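Local atomic coordinates of class II aldolase/adducin domain protein (Pseudomonas syringae pv. phaseolicola 1448A, PDB entry 3OCR), a protein that is of unproven function; as a member of the class II aldolase/adducin family it may bind actin filaments. Residues D79-T82 and A83-V87. Sequence-based numbering, arbitrary orientation.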
ATOM      1  N   ASP A  79      -0.384 -17.346  -9.908  1.00 33.82           N
ATOM      2  CA  ASP A  79      -1.529 -16.897 -10.675  1.00 36.03           C
ATOM      3  C   ASP A  79      -1.921 -17.826 -11.814  1.00 36.08           C
ATOM      4  O   ASP A  79      -2.985 -17.672 -12.410  1.00 36.44           O
ATOM      5  CB  ASP A  79      -1.128 -15.572 -11.325  1.00 37.76           C
ATOM      6  CG  ASP A  79      -2.098 -14.479 -11.038  1.00 42.49           C
ATOM      7  OD1 ASP A  79      -3.161 -14.776 -10.452  1.00 47.27           O
ATOM      8  OD2 ASP A  79      -1.806 -13.320 -11.385  1.00 47.50           O
ATOM      9  N   GLU A  80      -1.030 -18.744 -12.159  1.00 35.50           N
ATOM     10  CA  GLU A  80      -1.208 -19.566 -13.346  1.00 35.10           C
ATOM     11  C   GLU A  80      -1.521 -20.990 -12.952  1.00 33.36           C
ATOM     12  O   GLU A  80      -1.858 -21.818 -13.792  1.00 33.55           O
ATOM     13  CB  GLU A  80       0.052 -19.540 -14.218  1.00 35.43           C
ATOM     14  CG  GLU A  80       0.333 -18.199 -14.885  1.00 36.39           C
ATOM     15  CD  GLU A  80       1.684 -18.178 -15.594  1.00 36.73           C
ATOM     16  OE1 GLU A  80       2.710 -18.581 -14.992  1.00 35.10           O
ATOM     17  OE2 GLU A  80       1.718 -17.740 -16.753  1.00 37.83           O
ATOM     18  N   ILE A  81      -1.418 -21.275 -11.662  1.00 31.16           N
ATOM     19  CA  ILE A  81      -1.506 -22.652 -11.200  1.00 28.66           C
ATOM     20  C   ILE A  81      -2.950 -23.147 -11.331  1.00 29.58           C
ATOM     21  O   ILE A  81      -3.894 -22.395 -11.060  1.00 30.11           O
ATOM     22  CB  ILE A  81      -1.022 -22.790  -9.768  1.00 27.69           C
ATOM     23  CG1 ILE A  81       0.405 -22.194  -9.617  1.00 25.47           C
ATOM     24  CG2 ILE A  81      -1.115 -24.265  -9.291  1.00 26.36           C
ATOM     25  CD1 ILE A  81       1.488 -22.774 -10.573  1.00 23.21           C
ATOM     26  N   THR A  82      -3.101 -24.392 -11.766  1.00 29.97           N
ATOM     27  CA  THR A  82      -4.410 -25.030 -11.881  1.00 31.33           C
ATOM     28  C   THR A  82      -4.319 -26.452 -11.326  1.00 31.30           C
ATOM     29  O   THR A  82      -3.237 -27.026 -11.253  1.00 31.05           O
ATOM     30  CB  THR A  82      -4.873 -25.145 -13.349  1.00 31.51           C
ATOM     31  OG1 THR A  82      -4.018 -26.060 -14.024  1.00 32.92           O
ATOM     32  CG2 THR A  82      -4.838 -23.798 -14.078  1.00 32.09           C
ATOM     33  N   ALA A  83      -5.452 -27.011 -10.931  1.00 32.27           N
ATOM     34  CA  ALA A  83      -5.533 -28.422 -10.545  1.00 33.13           C
ATOM     35  C   ALA A  83      -4.823 -29.321 -11.548  1.00 34.07           C
ATOM     36  O   ALA A  83      -4.054 -30.200 -11.163  1.00 34.33           O
ATOM     37  CB  ALA A  83      -6.994 -28.842 -10.393  1.00 33.14           C
ATOM     38  N   SER A  84      -5.073 -29.090 -12.837  1.00 35.39           N
ATOM     39  CA  SER A  84      -4.447 -29.861 -13.897  1.00 36.14           C
ATOM     40  C   SER A  84      -2.943 -29.691 -14.094  1.00 35.42           C
ATOM     41  O   SER A  84      -2.308 -30.587 -14.628  1.00 36.11           O
ATOM     42  CB  SER A  84      -5.139 -29.597 -15.235  1.00 37.08           C
ATOM     43  OG  SER A  84      -6.370 -30.280 -15.285  1.00 38.38           O
ATOM     44  N   ASN A  85      -2.349 -28.572 -13.693  1.00 33.89           N
ATOM     45  CA  ASN A  85      -0.933 -28.383 -14.046  1.00 32.20           C
ATOM     46  C   ASN A  85       0.069 -28.544 -12.895  1.00 30.88           C
ATOM     47  O   ASN A  85       1.296 -28.415 -13.078  1.00 30.80           O
ATOM     48  CB  ASN A  85      -0.716 -27.115 -14.916  1.00 32.20           C
ATOM     49  CG  ASN A  85      -0.860 -25.796 -14.150  1.00 32.06           C
ATOM     50  OD1 ASN A  85      -0.668 -25.708 -12.922  1.00 31.37           O
ATOM     51  ND2 ASN A  85      -1.150 -24.739 -14.901  1.00 32.44           N
ATOM     52  N   LEU A  86      -0.453 -28.876 -11.719  1.00 29.12           N
ATOM     53  CA  LEU A  86       0.408 -29.145 -10.583  1.00 27.60           C
ATOM     54  C   LEU A  86       1.244 -30.361 -10.928  1.00 27.50           C
ATOM     55  O   LEU A  86       0.846 -31.185 -11.762  1.00 27.29           O
ATOM     56  CB  LEU A  86      -0.409 -29.385  -9.323  1.00 27.16           C
ATOM     57  CG  LEU A  86      -0.904 -28.076  -8.723  1.00 26.01           C
ATOM     58  CD1 LEU A  86      -2.122 -28.359  -7.898  1.00 24.67           C
ATOM     59  CD2 LEU A  86       0.215 -27.411  -7.876  1.00 24.19           C
ATOM     60  N   VAL A  87       2.419 -30.449 -10.318  1.00 26.50           N
ATOM     61  CA  VAL A  87       3.297 -31.563 -10.611  1.00 26.97           C
ATOM     62  C   VAL A  87       3.321 -32.537  -9.440  1.00 27.39           C
ATOM     63  O   VAL A  87       3.497 -32.118  -8.280  1.00 27.59           O
ATOM     64  CB  VAL A  87       4.734 -31.099 -10.951  1.00 26.79           C
ATOM     65  CG1 VAL A  87       5.575 -32.272 -11.440  1.00 27.41           C
ATOM     66  CG2 VAL A  87       4.719 -29.987 -11.986  1.00 25.97           C
TER
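The backbone N-H of Asn85 is gripped twice by Thr82: its main bond runs from Asn85 N to Thr82 O at 3.0 Å, closing a type I beta turn over Ala83 and Ser84, and a weak, bent one reaches Thr82 OG1. Thr82 O also accepts a weak bond from Leu86 N. Thr82 OG1 lies between its own backbone N and carbonyl carbon (chi1 67°), which points the hydroxyl at the turn. Asn85 answers with its side chain. With chi1 73°, its CG takes the equivalent place and the amide folds back alongside Thr82, where Asn85 OD1 accepts from Thr82 N at 3.0 Å in a nearly straight bond, the donor standing above the carbonyl plane. From the same amide, Asn85 ND2 donates an N-H to Glu80 O at 3.2 Å, almost within the amide plane. Beside this polar pairing, Ile81 CG2 meets Leu86 CD2 at 3.7 Å, the two side chains crossing at about a right angle. Helix 29-47 holds the loop through Arg43, bonded to Ile81 O, and Arg35, bonded to Ala83 O and Leu86 O. Bonded at both ends to the preceding backbone, the Asn85 amide is fixed in its rotation and secures the turn that leads into strand 87-90.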